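Local coordinates for peptidoglycan-recognition protein (Apis mellifera, PDB 5XZ3), which probably recognises bacterial peptidoglycan in honeybee innate immunity, through a domain of the N-acetylmuramoyl-L-alanine amidase family, at residues A[121-132]-A[163-171]. Numbering follows the deposited sequence.
Sequences LNAAHKLILCGK and IQNWPEWVS
The indole of W166 lies between the helix carrying L121, A124, H125 and I128 and the turn on which the tryptophan itself sits. Its CG is anti to the carbonyl carbon (chi1 -70°), which swings the ring toward the helix, with the six-membered ring directed at L121, A124 and I128. There three apolar groups meet successive rim atoms: L121 CD2 is 3.7 Å from W166 CZ2, A124 CB 3.8 Å from W166 CH2, and I128 CD1 3.6 Å from W166 CZ3. With CG anti to the backbone N (chi1 -167°), beside the carbonyl carbon, the H125 imidazole lies over one face of the indole, inclined at 47° to the five-membered ring with centroids 4.3 Å apart; the CA of I163 approaches the opposite face. At the indole edge, W166 NE1 donates to a water in the ring plane, 3.0 Å from the water oxygen, and that water gives a weak bond to N122 OD1. Replacing W166 by an alanine would probably open a gap between L121, A124 and I128 and leave H125 without the surface it leans on. Further along, E168 bends at chi2 and brings its carboxylate against the helix, where L129 CD2 lies 3.5 Å from E168 OE2. K132 NZ stands 4.6 Å from E168 OE2, too far for a salt bridge but probably close enough to favour the carboxylate's charge. A124 and I128 also touch I105 of strand 102-107. Two consecutive type I turns, I163 to W166 and W166 to W169, present W166 and E168 to helix 118-133, while backbone bonds from E168 and V170 to V143 tie the segment to edge strand 141-145, in the mixed-sheet and helix architecture of the amidase-like PGRP fold.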
loop_
_atom_site.group_PDB
_atom_site.type_symbol
_atom_site.label_atom_id
_atom_site.label_comp_id
_atom_site.label_asym_id
_atom_site.label_seq_id
_atom_site.Cartn_x
_atom_site.Cartn_y
_atom_site.Cartn_z
ATOM N N LEU A 121 -4.244 -8.257 6.855
ATOM C CA LEU A 121 -3.200 -9.068 6.213
ATOM C C LEU A 121 -3.704 -9.809 4.984
ATOM O O LEU A 121 -3.033 -9.831 3.944
ATOM C CB LEU A 121 -2.631 -10.106 7.176
ATOM C CG LEU A 121 -1.473 -9.750 8.089
ATOM C CD1 LEU A 121 -1.305 -10.972 8.976
ATOM C CD2 LEU A 121 -0.204 -9.438 7.293
ATOM N N ASN A 122 -4.888 -10.404 5.104
ATOM C CA ASN A 122 -5.478 -11.162 3.987
ATOM C C ASN A 122 -5.788 -10.266 2.791
ATOM O O ASN A 122 -5.533 -10.667 1.659
ATOM C CB ASN A 122 -6.721 -11.941 4.433
ATOM C CG ASN A 122 -6.379 -13.132 5.328
ATOM O OD1 ASN A 122 -5.236 -13.581 5.397
ATOM N ND2 ASN A 122 -7.377 -13.636 6.021
ATOM N N ALA A 123 -6.305 -9.057 3.043
ATOM C CA ALA A 123 -6.500 -8.034 1.982
ATOM C C ALA A 123 -5.201 -7.654 1.259
ATOM O O ALA A 123 -5.167 -7.640 0.038
ATOM C CB ALA A 123 -7.165 -6.782 2.532
ATOM N N ALA A 124 -4.147 -7.349 2.010
ATOM C CA ALA A 124 -2.847 -6.987 1.408
ATOM C C ALA A 124 -2.263 -8.149 0.627
ATOM O O ALA A 124 -1.724 -7.949 -0.462
ATOM C CB ALA A 124 -1.866 -6.512 2.462
ATOM N N HIS A 125 -2.388 -9.361 1.162
ATOM C CA HIS A 125 -1.843 -10.527 0.458
ATOM C C HIS A 125 -2.607 -10.832 -0.834
ATOM O O HIS A 125 -1.992 -11.169 -1.867
ATOM C CB HIS A 125 -1.771 -11.757 1.347
ATOM C CG HIS A 125 -0.949 -12.849 0.748
ATOM N ND1 HIS A 125 0.424 -12.776 0.670
ATOM C CD2 HIS A 125 -1.304 -13.994 0.127
ATOM C CE1 HIS A 125 0.887 -13.862 0.072
ATOM N NE2 HIS A 125 -0.141 -14.618 -0.266
ATOM N N LYS A 126 -3.931 -10.661 -0.789
ATOM C CA LYS A 126 -4.761 -10.814 -1.989
ATOM C C LYS A 126 -4.396 -9.769 -3.044
ATOM O O LYS A 126 -4.391 -10.073 -4.244
ATOM C CB LYS A 126 -6.259 -10.748 -1.670
ATOM C CG LYS A 126 -6.838 -12.017 -1.058
ATOM C CD LYS A 126 -8.338 -11.842 -0.802
ATOM C CE LYS A 126 -8.805 -12.556 0.463
ATOM N NZ LYS A 126 -10.280 -12.421 0.666
ATOM N N LEU A 127 -4.062 -8.556 -2.596
ATOM C CA LEU A 127 -3.688 -7.503 -3.513
ATOM C C LEU A 127 -2.416 -7.875 -4.282
ATOM O O LEU A 127 -2.311 -7.611 -5.482
ATOM C CB LEU A 127 -3.504 -6.187 -2.769
ATOM C CG LEU A 127 -3.176 -4.948 -3.591
ATOM C CD1 LEU A 127 -4.271 -4.561 -4.570
ATOM C CD2 LEU A 127 -2.871 -3.795 -2.641
ATOM N N ILE A 128 -1.468 -8.486 -3.578
ATOM C CA ILE A 128 -0.211 -8.918 -4.173
ATOM C C ILE A 128 -0.479 -9.988 -5.246
ATOM O O ILE A 128 0.000 -9.871 -6.391
ATOM C CB ILE A 128 0.805 -9.370 -3.092
ATOM C CG1 ILE A 128 1.306 -8.131 -2.321
ATOM C CG2 ILE A 128 1.994 -10.097 -3.729
ATOM C CD1 ILE A 128 1.898 -8.424 -0.953
ATOM N N LEU A 129 -1.278 -10.987 -4.890
ATOM C CA LEU A 129 -1.675 -12.029 -5.847
ATOM C C LEU A 129 -2.401 -11.469 -7.077
ATOM O O LEU A 129 -2.109 -11.883 -8.191
ATOM C CB LEU A 129 -2.500 -13.126 -5.148
ATOM C CG LEU A 129 -1.785 -13.958 -4.046
ATOM C CD1 LEU A 129 -2.765 -14.948 -3.422
ATOM C CD2 LEU A 129 -0.550 -14.704 -4.545
ATOM N N CYS A 130 -3.326 -10.530 -6.869
ATOM C CA CYS A 130 -3.992 -9.820 -7.967
ATOM C C CYS A 130 -3.014 -9.160 -8.933
ATOM O O CYS A 130 -3.142 -9.324 -10.152
ATOM C CB CYS A 130 -4.955 -8.764 -7.433
ATOM S SG CYS A 130 -5.642 -7.734 -8.749
ATOM N N GLY A 131 -2.053 -8.414 -8.386
ATOM C CA GLY A 131 -0.997 -7.786 -9.190
ATOM C C GLY A 131 -0.186 -8.776 -10.009
ATOM O O GLY A 131 0.117 -8.519 -11.187
ATOM N N LYS A 132 0.175 -9.904 -9.389
ATOM C CA LYS A 132 0.888 -10.967 -10.100
ATOM C C LYS A 132 -0.014 -11.554 -11.187
ATOM O O LYS A 132 0.410 -11.699 -12.334
ATOM C CB LYS A 132 1.332 -12.074 -9.146
ATOM C CG LYS A 132 2.370 -11.648 -8.137
ATOM C CD LYS A 132 2.855 -12.808 -7.249
ATOM C CE LYS A 132 3.859 -13.684 -7.988
ATOM N NZ LYS A 132 4.580 -14.645 -7.086
ATOM N N ILE A 163 4.261 -10.189 7.948
ATOM C CA ILE A 163 4.492 -10.264 6.486
ATOM C C ILE A 163 5.614 -11.260 6.203
ATOM O O ILE A 163 5.658 -11.857 5.125
ATOM C CB ILE A 163 4.744 -8.885 5.802
ATOM C CG1 ILE A 163 6.130 -8.327 6.186
ATOM C CG2 ILE A 163 3.576 -7.918 6.087
ATOM C CD1 ILE A 163 6.634 -7.157 5.370
ATOM N N GLN A 164 6.481 -11.501 7.198
ATOM C CA GLN A 164 7.520 -12.535 7.047
ATOM C C GLN A 164 6.969 -13.959 6.839
ATOM O O GLN A 164 7.697 -14.842 6.371
ATOM C CB GLN A 164 8.488 -12.530 8.233
ATOM C CG GLN A 164 9.415 -11.331 8.230
ATOM C CD GLN A 164 10.364 -11.356 9.396
ATOM O OE1 GLN A 164 10.013 -10.952 10.506
ATOM N NE2 GLN A 164 11.564 -11.859 9.161
ATOM N N ASN A 165 5.703 -14.175 7.183
ATOM C CA ASN A 165 5.036 -15.463 6.892
ATOM C C ASN A 165 4.674 -15.630 5.417
ATOM O O ASN A 165 4.412 -16.747 4.951
ATOM C CB ASN A 165 3.794 -15.644 7.765
ATOM C CG ASN A 165 4.126 -15.732 9.254
ATOM O OD1 ASN A 165 5.176 -16.250 9.642
ATOM N ND2 ASN A 165 3.214 -15.232 10.094
ATOM N N TRP A 166 4.673 -14.531 4.677
ATOM C CA TRP A 166 4.277 -14.577 3.283
ATOM C C TRP A 166 5.369 -15.180 2.428
ATOM O O TRP A 166 6.524 -14.774 2.551
ATOM C CB TRP A 166 3.983 -13.194 2.761
ATOM C CG TRP A 166 2.767 -12.528 3.287
ATOM C CD1 TRP A 166 1.705 -13.091 3.960
ATOM C CD2 TRP A 166 2.443 -11.155 3.100
ATOM N NE1 TRP A 166 0.756 -12.113 4.236
ATOM C CE2 TRP A 166 1.194 -10.923 3.719
ATOM C CE3 TRP A 166 3.114 -10.078 2.494
ATOM C CZ2 TRP A 166 0.584 -9.656 3.730
ATOM C CZ3 TRP A 166 2.520 -8.818 2.527
ATOM C CH2 TRP A 166 1.267 -8.616 3.136
ATOM N N PRO A 167 5.005 -16.113 1.524
ATOM C CA PRO A 167 6.024 -16.741 0.669
ATOM C C PRO A 167 6.747 -15.761 -0.260
ATOM O O PRO A 167 7.866 -16.049 -0.696
ATOM C CB PRO A 167 5.219 -17.755 -0.147
ATOM C CG PRO A 167 3.980 -18.008 0.659
ATOM C CD PRO A 167 3.664 -16.692 1.294
ATOM N N GLU A 168 6.117 -14.621 -0.558
ATOM C CA GLU A 168 6.701 -13.613 -1.460
ATOM C C GLU A 168 7.670 -12.681 -0.706
ATOM O O GLU A 168 8.427 -11.937 -1.337
ATOM C CB GLU A 168 5.615 -12.779 -2.191
ATOM C CG GLU A 168 4.634 -13.553 -3.074
ATOM C CD GLU A 168 3.477 -14.204 -2.312
ATOM O OE1 GLU A 168 3.425 -14.087 -1.070
ATOM O OE2 GLU A 168 2.607 -14.841 -2.955
ATOM N N TRP A 169 7.654 -12.734 0.631
ATOM C CA TRP A 169 8.590 -11.924 1.432
ATOM C C TRP A 169 10.030 -12.410 1.216
ATOM O O TRP A 169 10.270 -13.612 1.173
ATOM C CB TRP A 169 8.218 -11.920 2.921
ATOM C CG TRP A 169 9.237 -11.179 3.739
ATOM C CD1 TRP A 169 9.352 -9.827 3.859
ATOM C CD2 TRP A 169 10.312 -11.745 4.502
ATOM N NE1 TRP A 169 10.434 -9.509 4.649
ATOM C CE2 TRP A 169 11.046 -10.666 5.052
ATOM C CE3 TRP A 169 10.740 -13.055 4.758
ATOM C CZ2 TRP A 169 12.158 -10.856 5.880
ATOM C CZ3 TRP A 169 11.870 -13.248 5.582
ATOM C CH2 TRP A 169 12.564 -12.143 6.124
ATOM N N VAL A 170 10.964 -11.465 1.056
ATOM C CA VAL A 170 12.382 -11.766 0.895
ATOM C C VAL A 170 13.188 -11.109 2.017
ATOM O O VAL A 170 12.957 -9.942 2.362
ATOM C CB VAL A 170 12.969 -11.375 -0.496
ATOM C CG1 VAL A 170 12.340 -12.189 -1.642
ATOM C CG2 VAL A 170 12.843 -9.885 -0.771
ATOM N N SER A 171 14.138 -11.868 2.569
ATOM C CA SER A 171 15.005 -11.378 3.663
ATOM C C SER A 171 15.988 -10.317 3.179
ATOM O O SER A 171 16.472 -9.487 3.964
ATOM C CB SER A 171 15.730 -12.533 4.350
ATOM O OG SER A 171 16.623 -13.174 3.466
HETATM O O HOH W 1 -1.854 -13.270 5.132
#